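Long-range contacts in transcriptional regulator, MerR family (Listeria monocytogenes str. 4b F2365, PDB 3GP4), which probably binds promoter DNA as a homodimer through an N-terminal winged helix-turn-helix domain and regulates transcription, as other MerR-family proteins do: residues 57-61 against 93-97; 47-51 against 68-72. All blocks are in the same frame, centred on the assembly; numbering follows the deposited sequence.

Contact 1. Residues 57-61 against 93-97; sequences RAGLS and LKNRI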
ATOM      1  N   ARG A  57      -2.261  -6.877  -5.868  1.00 27.11           N
ATOM      2  CA  ARG A  57      -2.207  -5.419  -5.806  1.00 28.86           C
ATOM      3  C   ARG A  57      -2.456  -4.968  -4.372  1.00 27.47           C
ATOM      4  O   ARG A  57      -1.833  -4.026  -3.918  1.00 25.89           O
ATOM      5  CB  ARG A  57      -3.235  -4.841  -6.771  1.00 29.81           C
ATOM      6  CG  ARG A  57      -3.339  -3.343  -6.871  1.00 33.83           C
ATOM      7  CD  ARG A  57      -3.971  -3.032  -8.236  1.00 41.11           C
ATOM      8  NE  ARG A  57      -4.067  -1.600  -8.469  1.00 46.58           N
ATOM      9  CZ  ARG A  57      -5.180  -0.941  -8.799  1.00 49.21           C
ATOM     10  NH1 ARG A  57      -6.336  -1.581  -8.987  1.00 49.51           N
ATOM     11  NH2 ARG A  57      -5.125   0.378  -8.957  1.00 49.71           N
ATOM     12  N   ALA A  58      -3.326  -5.676  -3.642  1.00 26.53           N
ATOM     13  CA  ALA A  58      -3.549  -5.411  -2.205  1.00 26.89           C
ATOM     14  C   ALA A  58      -2.495  -5.980  -1.238  1.00 26.43           C
ATOM     15  O   ALA A  58      -2.648  -5.840  -0.019  1.00 26.78           O
ATOM     16  CB  ALA A  58      -4.944  -5.869  -1.785  1.00 26.41           C
ATOM     17  N   GLY A  59      -1.490  -6.676  -1.783  1.00 26.22           N
ATOM     18  CA  GLY A  59      -0.326  -7.184  -1.033  1.00 24.75           C
ATOM     19  C   GLY A  59      -0.480  -8.561  -0.416  1.00 24.89           C
ATOM     20  O   GLY A  59       0.303  -8.947   0.447  1.00 24.71           O
ATOM     21  N   LEU A  60      -1.505  -9.315  -0.817  1.00 25.36           N
ATOM     22  CA  LEU A  60      -1.587 -10.704  -0.329  1.00 26.83           C
ATOM     23  C   LEU A  60      -0.374 -11.423  -0.871  1.00 27.88           C
ATOM     24  O   LEU A  60      -0.015 -11.257  -2.052  1.00 28.78           O
ATOM     25  CB  LEU A  60      -2.870 -11.411  -0.801  1.00 26.21           C
ATOM     26  CG  LEU A  60      -4.091 -11.162   0.102  1.00 26.85           C
ATOM     27  CD1 LEU A  60      -4.609  -9.729  -0.030  1.00 29.28           C
ATOM     28  CD2 LEU A  60      -5.232 -12.174  -0.202  1.00 24.44           C
ATOM     29  N   SER A  61       0.261 -12.234  -0.030  1.00 30.40           N
ATOM     30  CA  SER A  61       1.478 -12.905  -0.471  1.00 30.87           C
ATOM     31  C   SER A  61       1.209 -13.920  -1.565  1.00 30.97           C
ATOM     32  O   SER A  61       0.145 -14.574  -1.594  1.00 30.42           O
ATOM     33  CB  SER A  61       2.269 -13.522   0.697  1.00 33.31           C
ATOM     34  OG  SER A  61       1.981 -14.902   0.932  1.00 30.40           O
ATOM     35  N   LEU A  93      -4.487  -7.841   5.929  1.00 23.93           N
ATOM     36  CA  LEU A  93      -4.858  -6.750   5.026  1.00 24.33           C
ATOM     37  C   LEU A  93      -5.517  -5.618   5.831  1.00 24.46           C
ATOM     38  O   LEU A  93      -5.222  -4.433   5.589  1.00 24.71           O
ATOM     39  CB  LEU A  93      -5.795  -7.220   3.878  1.00 21.12           C
ATOM     40  CG  LEU A  93      -6.366  -6.124   2.929  1.00 24.01           C
ATOM     41  CD1 LEU A  93      -5.282  -5.203   2.270  1.00 22.82           C
ATOM     42  CD2 LEU A  93      -7.245  -6.736   1.834  1.00 21.71           C
ATOM     43  N   LYS A  94      -6.417  -5.974   6.752  1.00 25.16           N
ATOM     44  CA  LYS A  94      -7.091  -4.950   7.593  1.00 26.85           C
ATOM     45  C   LYS A  94      -6.033  -4.172   8.382  1.00 27.14           C
ATOM     46  O   LYS A  94      -6.113  -2.941   8.465  1.00 28.16           O
ATOM     47  CB  LYS A  94      -8.098  -5.566   8.574  1.00 27.81           C
ATOM     48  CG  LYS A  94      -8.722  -4.567   9.610  1.00 28.35           C
ATOM     49  CD  LYS A  94      -9.434  -3.434   8.846  1.00 29.10           C
ATOM     50  CE  LYS A  94     -10.586  -2.765   9.658  1.00 34.16           C
ATOM     51  NZ  LYS A  94     -10.105  -1.893  10.755  1.00 35.29           N
ATOM     52  N   ASN A  95      -5.052  -4.877   8.931  1.00 27.23           N
ATOM     53  CA  ASN A  95      -3.967  -4.206   9.649  1.00 28.45           C
ATOM     54  C   ASN A  95      -3.184  -3.239   8.749  1.00 28.47           C
ATOM     55  O   ASN A  95      -2.968  -2.091   9.173  1.00 28.40           O
ATOM     56  CB  ASN A  95      -3.084  -5.189  10.396  1.00 28.79           C
ATOM     57  CG  ASN A  95      -3.832  -5.866  11.540  1.00 32.69           C
ATOM     58  OD1 ASN A  95      -4.898  -5.398  11.941  1.00 36.38           O
ATOM     59  ND2 ASN A  95      -3.294  -6.978  12.050  1.00 34.40           N
ATOM     60  N   ARG A  96      -2.843  -3.656   7.522  1.00 26.48           N
ATOM     61  CA  ARG A  96      -2.181  -2.769   6.529  1.00 26.73           C
ATOM     62  C   ARG A  96      -2.974  -1.504   6.218  1.00 27.54           C
ATOM     63  O   ARG A  96      -2.406  -0.372   6.201  1.00 26.67           O
ATOM     64  CB  ARG A  96      -1.827  -3.508   5.232  1.00 27.29           C
ATOM     65  CG  ARG A  96      -0.651  -4.486   5.353  1.00 28.24           C
ATOM     66  CD  ARG A  96      -0.134  -4.954   3.971  1.00 27.76           C
ATOM     67  NE  ARG A  96      -1.140  -5.657   3.145  1.00 30.06           N
ATOM     68  CZ  ARG A  96      -1.474  -6.946   3.294  1.00 28.22           C
ATOM     69  NH1 ARG A  96      -0.933  -7.673   4.254  1.00 29.41           N
ATOM     70  NH2 ARG A  96      -2.371  -7.502   2.488  1.00 27.05           N
ATOM     71  N   ILE A  97      -4.277  -1.679   5.987  1.00 25.71           N
ATOM     72  CA  ILE A  97      -5.182  -0.540   5.763  1.00 27.71           C
ATOM     73  C   ILE A  97      -5.190   0.402   6.976  1.00 28.22           C
ATOM     74  O   ILE A  97      -5.079   1.651   6.823  1.00 28.44           O
ATOM     75  CB  ILE A  97      -6.615  -0.990   5.389  1.00 27.86           C
ATOM     76  CG1 ILE A  97      -6.617  -1.579   3.973  1.00 27.71           C
ATOM     77  CG2 ILE A  97      -7.641   0.164   5.499  1.00 28.19           C
ATOM     78  CD1 ILE A  97      -7.881  -2.414   3.655  1.00 27.35           C
TER
HETATM   79  O   HOH W   1      -0.973  -3.535   1.000  1.00 46.44           O

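Contact 2. Residues 47-51 against 68-72; sequences RWILF and YLALF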
ATOM      1  N   ARG A  47     -12.059 -15.128 -14.091  1.00 27.13           N
ATOM      2  CA  ARG A  47     -12.367 -14.831 -12.681  1.00 28.03           C
ATOM      3  C   ARG A  47     -11.134 -15.067 -11.798  1.00 27.65           C
ATOM      4  O   ARG A  47     -10.844 -14.281 -10.863  1.00 26.46           O
ATOM      5  CB  ARG A  47     -13.555 -15.640 -12.159  1.00 28.33           C
ATOM      6  CG  ARG A  47     -14.875 -15.374 -12.928  1.00 31.20           C
ATOM      7  CD  ARG A  47     -16.066 -15.916 -12.172  1.00 38.04           C
ATOM      8  NE  ARG A  47     -17.281 -16.022 -13.001  1.00 43.97           N
ATOM      9  CZ  ARG A  47     -18.055 -15.006 -13.384  1.00 46.64           C
ATOM     10  NH1 ARG A  47     -17.768 -13.746 -13.040  1.00 48.41           N
ATOM     11  NH2 ARG A  47     -19.139 -15.253 -14.123  1.00 45.29           N
ATOM     12  N   TRP A  48     -10.389 -16.128 -12.084  1.00 25.84           N
ATOM     13  CA  TRP A  48      -9.141 -16.351 -11.305  1.00 25.22           C
ATOM     14  C   TRP A  48      -8.054 -15.298 -11.578  1.00 25.11           C
ATOM     15  O   TRP A  48      -7.349 -14.891 -10.664  1.00 24.87           O
ATOM     16  CB  TRP A  48      -8.572 -17.740 -11.558  1.00 23.88           C
ATOM     17  CG  TRP A  48      -9.210 -18.762 -10.697  1.00 23.68           C
ATOM     18  CD1 TRP A  48     -10.238 -19.612 -11.050  1.00 26.69           C
ATOM     19  CD2 TRP A  48      -8.887 -19.066  -9.350  1.00 27.12           C
ATOM     20  NE1 TRP A  48     -10.575 -20.420  -9.991  1.00 26.53           N
ATOM     21  CE2 TRP A  48      -9.748 -20.115  -8.934  1.00 26.89           C
ATOM     22  CE3 TRP A  48      -7.947 -18.564  -8.440  1.00 27.69           C
ATOM     23  CZ2 TRP A  48      -9.719 -20.642  -7.636  1.00 28.48           C
ATOM     24  CZ3 TRP A  48      -7.911 -19.109  -7.150  1.00 29.57           C
ATOM     25  CH2 TRP A  48      -8.791 -20.133  -6.765  1.00 30.89           C
ATOM     26  N   ILE A  49      -7.921 -14.877 -12.827  1.00 25.09           N
ATOM     27  CA  ILE A  49      -6.895 -13.865 -13.189  1.00 25.64           C
ATOM     28  C   ILE A  49      -7.205 -12.530 -12.475  1.00 25.59           C
ATOM     29  O   ILE A  49      -6.327 -11.876 -11.858  1.00 25.35           O
ATOM     30  CB  ILE A  49      -6.819 -13.703 -14.722  1.00 25.19           C
ATOM     31  CG1 ILE A  49      -6.193 -14.972 -15.346  1.00 25.54           C
ATOM     32  CG2 ILE A  49      -5.987 -12.474 -15.104  1.00 26.45           C
ATOM     33  CD1 ILE A  49      -6.479 -15.165 -16.876  1.00 25.51           C
ATOM     34  N   LEU A  50      -8.479 -12.198 -12.498  1.00 25.89           N
ATOM     35  CA  LEU A  50      -8.982 -10.953 -11.904  1.00 27.22           C
ATOM     36  C   LEU A  50      -8.839 -10.940 -10.372  1.00 26.33           C
ATOM     37  O   LEU A  50      -8.351  -9.959  -9.784  1.00 25.70           O
ATOM     38  CB  LEU A  50     -10.432 -10.755 -12.347  1.00 27.25           C
ATOM     39  CG  LEU A  50     -10.617 -10.351 -13.821  1.00 29.27           C
ATOM     40  CD1 LEU A  50     -12.125 -10.369 -14.153  1.00 32.18           C
ATOM     41  CD2 LEU A  50     -10.051  -8.961 -14.086  1.00 29.31           C
ATOM     42  N   PHE A  51      -9.249 -12.021  -9.720  1.00 26.77           N
ATOM     43  CA  PHE A  51      -9.016 -12.187  -8.277  1.00 26.47           C
ATOM     44  C   PHE A  51      -7.527 -12.090  -7.910  1.00 26.27           C
ATOM     45  O   PHE A  51      -7.175 -11.394  -6.917  1.00 23.66           O
ATOM     46  CB  PHE A  51      -9.641 -13.498  -7.794  1.00 28.36           C
ATOM     47  CG  PHE A  51      -9.501 -13.761  -6.313  1.00 26.63           C
ATOM     48  CD1 PHE A  51     -10.286 -13.079  -5.384  1.00 30.45           C
ATOM     49  CD2 PHE A  51      -8.616 -14.719  -5.871  1.00 32.70           C
ATOM     50  CE1 PHE A  51     -10.159 -13.362  -4.016  1.00 32.30           C
ATOM     51  CE2 PHE A  51      -8.487 -15.009  -4.489  1.00 31.44           C
ATOM     52  CZ  PHE A  51      -9.255 -14.339  -3.585  1.00 31.47           C
ATOM     53  N   TYR A  68      -3.850 -21.279  -1.603  1.00 23.61           N
ATOM     54  CA  TYR A  68      -5.307 -21.194  -1.739  1.00 24.55           C
ATOM     55  C   TYR A  68      -5.771 -21.921  -2.994  1.00 24.88           C
ATOM     56  O   TYR A  68      -6.692 -22.765  -2.937  1.00 24.24           O
ATOM     57  CB  TYR A  68      -5.764 -19.727  -1.762  1.00 24.35           C
ATOM     58  CG  TYR A  68      -7.253 -19.586  -1.944  1.00 25.20           C
ATOM     59  CD1 TYR A  68      -8.113 -19.757  -0.880  1.00 25.01           C
ATOM     60  CD2 TYR A  68      -7.793 -19.296  -3.199  1.00 27.91           C
ATOM     61  CE1 TYR A  68      -9.490 -19.635  -1.033  1.00 26.01           C
ATOM     62  CE2 TYR A  68      -9.173 -19.180  -3.369  1.00 29.54           C
ATOM     63  CZ  TYR A  68     -10.012 -19.345  -2.264  1.00 28.36           C
ATOM     64  OH  TYR A  68     -11.390 -19.227  -2.406  1.00 29.55           O
ATOM     65  N   LEU A  69      -5.128 -21.626  -4.123  1.00 25.13           N
ATOM     66  CA  LEU A  69      -5.399 -22.409  -5.341  1.00 26.57           C
ATOM     67  C   LEU A  69      -5.106 -23.917  -5.179  1.00 26.48           C
ATOM     68  O   LEU A  69      -5.951 -24.747  -5.590  1.00 25.84           O
ATOM     69  CB  LEU A  69      -4.674 -21.842  -6.562  1.00 26.40           C
ATOM     70  CG  LEU A  69      -5.045 -22.625  -7.826  1.00 29.61           C
ATOM     71  CD1 LEU A  69      -6.512 -22.460  -8.185  1.00 30.56           C
ATOM     72  CD2 LEU A  69      -4.197 -22.157  -8.937  1.00 32.40           C
ATOM     73  N   ALA A  70      -3.957 -24.276  -4.601  1.00 27.06           N
ATOM     74  CA  ALA A  70      -3.639 -25.689  -4.286  1.00 27.84           C
ATOM     75  C   ALA A  70      -4.748 -26.399  -3.488  1.00 28.49           C
ATOM     76  O   ALA A  70      -5.154 -27.518  -3.848  1.00 29.26           O
ATOM     77  CB  ALA A  70      -2.267 -25.832  -3.584  1.00 28.33           C
ATOM     78  N   LEU A  71      -5.218 -25.772  -2.408  1.00 27.52           N
ATOM     79  CA  LEU A  71      -6.375 -26.298  -1.650  1.00 28.60           C
ATOM     80  C   LEU A  71      -7.619 -26.480  -2.517  1.00 29.46           C
ATOM     81  O   LEU A  71      -8.243 -27.578  -2.529  1.00 30.43           O
ATOM     82  CB  LEU A  71      -6.689 -25.410  -0.441  1.00 26.45           C
ATOM     83  CG  LEU A  71      -5.648 -25.382   0.688  1.00 26.79           C
ATOM     84  CD1 LEU A  71      -5.868 -24.218   1.642  1.00 24.52           C
ATOM     85  CD2 LEU A  71      -5.615 -26.710   1.504  1.00 26.65           C
ATOM     86  N   PHE A  72      -7.972 -25.418  -3.246  1.00 29.34           N
ATOM     87  CA  PHE A  72      -9.068 -25.451  -4.206  1.00 31.77           C
ATOM     88  C   PHE A  72      -8.971 -26.641  -5.172  1.00 32.37           C
ATOM     89  O   PHE A  72      -9.962 -27.372  -5.384  1.00 32.06           O
ATOM     90  CB  PHE A  72      -9.156 -24.105  -4.957  1.00 31.95           C
ATOM     91  CG  PHE A  72     -10.106 -24.124  -6.136  1.00 34.75           C
ATOM     92  CD1 PHE A  72     -11.475 -24.015  -5.935  1.00 34.45           C
ATOM     93  CD2 PHE A  72      -9.625 -24.268  -7.433  1.00 36.64           C
ATOM     94  CE1 PHE A  72     -12.359 -24.044  -7.015  1.00 37.96           C
ATOM     95  CE2 PHE A  72     -10.496 -24.281  -8.527  1.00 38.67           C
ATOM     96  CZ  PHE A  72     -11.868 -24.162  -8.309  1.00 36.89           C
TER

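Contact 1. Residues 57-61 against 93-97
R96, A58 and L93 carry most of this contact, in which the turn after helix 43-57 rests on the long helix 79-130. The guanidinium of R96 reaches back to the end of the shorter helix, and R96 NH2 donates a hydrogen bond to A58 O at 3.0 Å. A water also donates to A58 O (3.0 Å) and accepts a weak bond from R96 NE (3.0 Å), so the direct bond is backed by a weaker link through water. One face of the guanidinium lies against the backbone of G59, with R96 NH2 3.6 Å from G59 C. This close approach suits a glycine: a CB here would point at the arginine, and the positive phi of G59 also favours a residue without one. Beneath the polar layer the contact is apolar. L93 CD1 lies 4.1 Å from A58 CB, and L93 CD2 is 4.4 Å from L60 CD1. The second subunit extends this apolar patch, packing A103 on A58 and L104 on L93. G59 ends helix 43-57 in a Schellman motif, and two residues later S61 is the N-cap of helix 62-74, its OG bonded to A64 N. The result is a tight helix-to-helix turn docked on the long dimerisation helix that is characteristic of MerR-family regulators.

Contact 2. Residues 47-51 against 68-72
W48 pushes its indole between helix 43-57 and helix 62-74, where L69 CD1 sits over the face of its six-membered ring, 3.7 Å from the centroid of that W48 ring, in a CH-pi contact. Two more aromatic rings gather at the same end of the indole. W48 CZ2 lies over the face of the F72 ring, 3.6 Å from F72 CD2, with the planes inclined at 53°, while W48 CH2 meets Y68 CE2 at 3.5 Å, rim to rim. F51, one turn after W48, adds a looser touch, F51 CE2 to Y68 CE2 at 4.4 Å. The large side chains span segments whose axes stay 13.7 Å apart and run roughly antiparallel, at 153°. No hydrogen bond crosses the contact; the hydroxyl of Y68 is instead bonded to that of Y114 of the second subunit. P29 from a loop touches both W48 and L69, and the long helix 79-130 brings R82 against Y68, L71 and F72, and L86 against Y68.

How the contacts relate
From the N terminus, the chain first enters contact 2 on helix 43-57, then contact 1 at the turn that ends this helix. It returns through helix 62-74 to complete contact 2, and finally runs along helix 79-130 to complete contact 1. The two loops therefore cross: 47-51 closes on 68-72 across 16 intervening residues, and 57-61 on 93-97 across 31. Contact 2 holds the two helices of the hairpin together, whereas contact 1 fixes its turn to the long helix. Their centres lie about 17 Å apart and they do not touch, yet both reach the second subunit, so the probable DNA-binding part of one chain packs against its partner.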